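Local atomic coordinates of A rubisco-like protein (Burkholderia fungorum, PDB entry 3NWR), a protein that is a rubisco-like protein, classed as a lyase, that probably acts on a phosphorylated substrate. Residues 323-328 and 355-360. Sequence-based numbering, arbitrary orientation.
Sequences GKFAQS and FSSGQW. With SO4 (sulfate ion), chain B.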
ATOM      1  N   GLY A 323       4.679  12.555 -20.773  1.00 17.62           N
ATOM      2  CA  GLY A 323       4.675  11.104 -20.714  1.00 18.69           C
ATOM      3  C   GLY A 323       3.407  10.478 -21.255  1.00 23.26           C
ATOM      4  O   GLY A 323       2.489  11.181 -21.687  1.00 21.86           O
ATOM      5  N   LYS A 324       3.359   9.148 -21.226  1.00 17.84           N
ATOM      6  CA  LYS A 324       2.195   8.411 -21.707  1.00 18.21           C
ATOM      7  C   LYS A 324       1.252   8.014 -20.565  1.00 18.29           C
ATOM      8  O   LYS A 324       0.164   7.507 -20.809  1.00 18.98           O
ATOM      9  CB  LYS A 324       2.641   7.175 -22.494  1.00 17.75           C
ATOM     10  CG  LYS A 324       3.502   7.522 -23.704  1.00 22.78           C
ATOM     11  CD  LYS A 324       3.932   6.289 -24.488  1.00 29.16           C
ATOM     12  CE  LYS A 324       4.808   6.689 -25.666  1.00 36.26           C
ATOM     13  NZ  LYS A 324       5.092   5.542 -26.574  1.00 39.79           N
ATOM     14  N   PHE A 325       1.674   8.263 -19.328  1.00 18.78           N
ATOM     15  CA  PHE A 325       0.838   8.011 -18.157  1.00 17.71           C
ATOM     16  C   PHE A 325      -0.150   9.165 -17.922  1.00 18.54           C
ATOM     17  O   PHE A 325      -0.142  10.172 -18.644  1.00 18.58           O
ATOM     18  CB  PHE A 325       1.718   7.849 -16.904  1.00 18.08           C
ATOM     19  CG  PHE A 325       2.503   6.554 -16.837  1.00 19.75           C
ATOM     20  CD1 PHE A 325       1.883   5.329 -16.989  1.00 21.75           C
ATOM     21  CD2 PHE A 325       3.860   6.580 -16.563  1.00 21.83           C
ATOM     22  CE1 PHE A 325       2.606   4.137 -16.893  1.00 22.20           C
ATOM     23  CE2 PHE A 325       4.590   5.398 -16.466  1.00 25.12           C
ATOM     24  CZ  PHE A 325       3.955   4.175 -16.632  1.00 26.33           C
ATOM     25  N   ALA A 326      -0.975   9.037 -16.888  1.00 15.65           N
ATOM     26  CA  ALA A 326      -1.999  10.037 -16.575  1.00 17.20           C
ATOM     27  C   ALA A 326      -1.466  11.289 -15.877  1.00 15.68           C
ATOM     28  O   ALA A 326      -2.120  12.329 -15.881  1.00 18.53           O
ATOM     29  CB  ALA A 326      -3.099   9.408 -15.729  1.00 16.67           C
ATOM     30  N   GLN A 327      -0.293  11.194 -15.263  1.00 16.76           N
ATOM     31  CA  GLN A 327       0.211  12.296 -14.444  1.00 17.14           C
ATOM     32  C   GLN A 327       0.509  13.569 -15.237  1.00 17.90           C
ATOM     33  O   GLN A 327       1.018  13.507 -16.354  1.00 18.84           O
ATOM     34  CB  GLN A 327       1.467  11.875 -13.680  1.00 15.94           C
ATOM     35  CG  GLN A 327       1.186  10.971 -12.487  1.00 17.80           C
ATOM     36  CD  GLN A 327       0.835   9.555 -12.892  1.00 20.36           C
ATOM     37  OE1 GLN A 327       1.308   9.049 -13.903  1.00 16.89           O
ATOM     38  NE2 GLN A 327      -0.005   8.905 -12.094  1.00 25.95           N
ATOM     39  N   SER A 328       0.203  14.714 -14.633  1.00 17.55           N
ATOM     40  CA  SER A 328       0.477  16.016 -15.251  1.00 16.86           C
ATOM     41  C   SER A 328       1.951  16.374 -15.170  1.00 16.75           C
ATOM     42  O   SER A 328       2.681  15.882 -14.298  1.00 16.05           O
ATOM     43  CB  SER A 328      -0.324  17.118 -14.554  1.00 17.66           C
ATOM     44  OG  SER A 328       0.139  17.304 -13.225  1.00 17.02           O
ATOM     45  N   PHE A 355      13.140   9.566 -14.267  1.00 12.70           N
ATOM     46  CA  PHE A 355      12.110   9.993 -15.199  1.00 11.40           C
ATOM     47  C   PHE A 355      11.873   8.894 -16.208  1.00 12.35           C
ATOM     48  O   PHE A 355      12.831   8.286 -16.700  1.00 14.15           O
ATOM     49  CB  PHE A 355      12.580  11.232 -15.958  1.00 11.88           C
ATOM     50  CG  PHE A 355      12.679  12.466 -15.104  1.00 11.54           C
ATOM     51  CD1 PHE A 355      11.647  13.400 -15.095  1.00 13.72           C
ATOM     52  CD2 PHE A 355      13.811  12.704 -14.332  1.00 12.29           C
ATOM     53  CE1 PHE A 355      11.736  14.544 -14.316  1.00 13.90           C
ATOM     54  CE2 PHE A 355      13.913  13.841 -13.551  1.00 13.38           C
ATOM     55  CZ  PHE A 355      12.877  14.765 -13.540  1.00 13.67           C
ATOM     56  N   SER A 356      10.609   8.653 -16.545  1.00 13.05           N
ATOM     57  CA  SER A 356      10.278   7.623 -17.522  1.00 12.56           C
ATOM     58  C   SER A 356       8.927   7.878 -18.171  1.00 16.12           C
ATOM     59  O   SER A 356       8.165   8.728 -17.712  1.00 19.06           O
ATOM     60  CB  SER A 356      10.237   6.257 -16.841  1.00 15.95           C
ATOM     61  OG  SER A 356       9.101   6.184 -15.998  1.00 18.04           O
ATOM     62  N   SER A 357       8.661   7.113 -19.230  1.00 14.14           N
ATOM     63  CA  SER A 357       7.411   7.144 -20.002  1.00 14.56           C
ATOM     64  C   SER A 357       7.490   8.133 -21.167  1.00 16.25           C
ATOM     65  O   SER A 357       7.387   9.343 -20.969  1.00 17.79           O
ATOM     66  CB  SER A 357       6.189   7.436 -19.119  1.00 17.37           C
ATOM     67  OG  SER A 357       4.994   7.287 -19.871  1.00 19.23           O
ATOM     68  N   GLY A 358       7.679   7.601 -22.372  1.00 15.48           N
ATOM     69  CA  GLY A 358       7.743   8.419 -23.575  1.00 17.83           C
ATOM     70  C   GLY A 358       8.915   9.385 -23.598  1.00 18.24           C
ATOM     71  O   GLY A 358       8.861  10.426 -24.259  1.00 16.66           O
ATOM     72  N   GLN A 359       9.981   9.049 -22.881  1.00 15.65           N
ATOM     73  CA  GLN A 359      11.143   9.923 -22.822  1.00 14.62           C
ATOM     74  C   GLN A 359      12.064   9.712 -24.015  1.00 13.92           C
ATOM     75  O   GLN A 359      12.307   8.585 -24.447  1.00 15.87           O
ATOM     76  CB  GLN A 359      11.906   9.715 -21.517  1.00 15.40           C
ATOM     77  CG  GLN A 359      11.062  10.037 -20.283  1.00 14.17           C
ATOM     78  CD  GLN A 359      10.473  11.436 -20.347  1.00 14.08           C
ATOM     79  OE1 GLN A 359      11.206  12.427 -20.310  1.00 15.37           O
ATOM     80  NE2 GLN A 359       9.147  11.523 -20.425  1.00 16.12           N
ATOM     81  N   TRP A 360      12.581  10.812 -24.543  1.00 14.40           N
ATOM     82  CA  TRP A 360      13.464  10.754 -25.697  1.00 15.63           C
ATOM     83  C   TRP A 360      14.164  12.104 -25.836  1.00 13.46           C
ATOM     84  O   TRP A 360      14.041  12.961 -24.957  1.00 14.52           O
ATOM     85  CB  TRP A 360      12.667  10.389 -26.960  1.00 15.72           C
ATOM     86  CG  TRP A 360      11.700  11.445 -27.411  1.00 14.37           C
ATOM     87  CD1 TRP A 360      10.539  11.821 -26.794  1.00 17.70           C
ATOM     88  CD2 TRP A 360      11.804  12.246 -28.595  1.00 14.54           C
ATOM     89  NE1 TRP A 360       9.916  12.813 -27.522  1.00 16.81           N
ATOM     90  CE2 TRP A 360      10.679  13.096 -28.624  1.00 13.75           C
ATOM     91  CE3 TRP A 360      12.749  12.335 -29.625  1.00 15.32           C
ATOM     92  CZ2 TRP A 360      10.470  14.017 -29.650  1.00 16.34           C
ATOM     93  CZ3 TRP A 360      12.541  13.258 -30.639  1.00 17.03           C
ATOM     94  CH2 TRP A 360      11.414  14.083 -30.642  1.00 17.12           C
TER
HETATM   95  S   SO4 B 433       7.938   4.566 -24.360  0.81 28.44           S
HETATM   96  O1  SO4 B 433       8.998   3.568 -24.486  1.00 25.06           O
HETATM   97  O2  SO4 B 433       8.352   5.822 -24.974  0.74 24.41           O
HETATM   98  O3  SO4 B 433       7.651   4.786 -22.946  0.85 25.39           O
HETATM   99  O4  SO4 B 433       6.729   4.075 -25.014  0.51 29.98           O
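CB of Ser357 approaches the Phe325 ring obliquely, on the CD2-CE2 side. It lies 3.6 Å from CD2 of Phe325 and almost as near to CE2. His319 stacks on the same ring, and Asp120 of the second subunit also packs against Phe325. Gly358 O lies at the edge of the Trp360 ring, in its plane. The amide of Gln359 has Ser357 O in its plane. NE2 of Gln359 donates to this oxygen over 2.9 Å, coming from above the carbonyl plane. NE2 also bonds to Leu321 O, and OE1 of Gln359 bonds to Thr363, so both ends of the buried amide are held.

The one hydrogen bond that crosses between the loops runs from Lys324 N to Ser357 OG, 2.8 Å long with 155° at the hydrogen. OG of Ser357 lies anti to its own backbone N (chi1 -173°), which carries it to the Lys324 amide. Gly323 packs close by, its CA 3.2 Å from Ser357 O in a CA-H...O contact. This close approach marks tight backbone packing at Gly323. Gly358 turns the chain with positive phi.

Beyond CG the Lys324 chain is extended and passes Gly358, with CE 4.0 Å from Gly358 CA. NZ of Lys324 reaches O4 of a sulfate at 2.7 Å. Gly358 N donates to O3 of the same ion over 2.9 Å, nearly straight at 166°. Gly382 N adds a third bond.

The two loops follow neighbouring parallel strands, 315-319 and 352-355, of the TIM-barrel catalytic domain. Active sites of this fold lie at the C-terminal ends of the barrel strands, where these loops emerge. The sulfate probably comes from the crystallisation liquor. The side-chain NZ of Lys324 and two backbone N-H groups around it are consistent with a phosphate-binding site, as in rubisco.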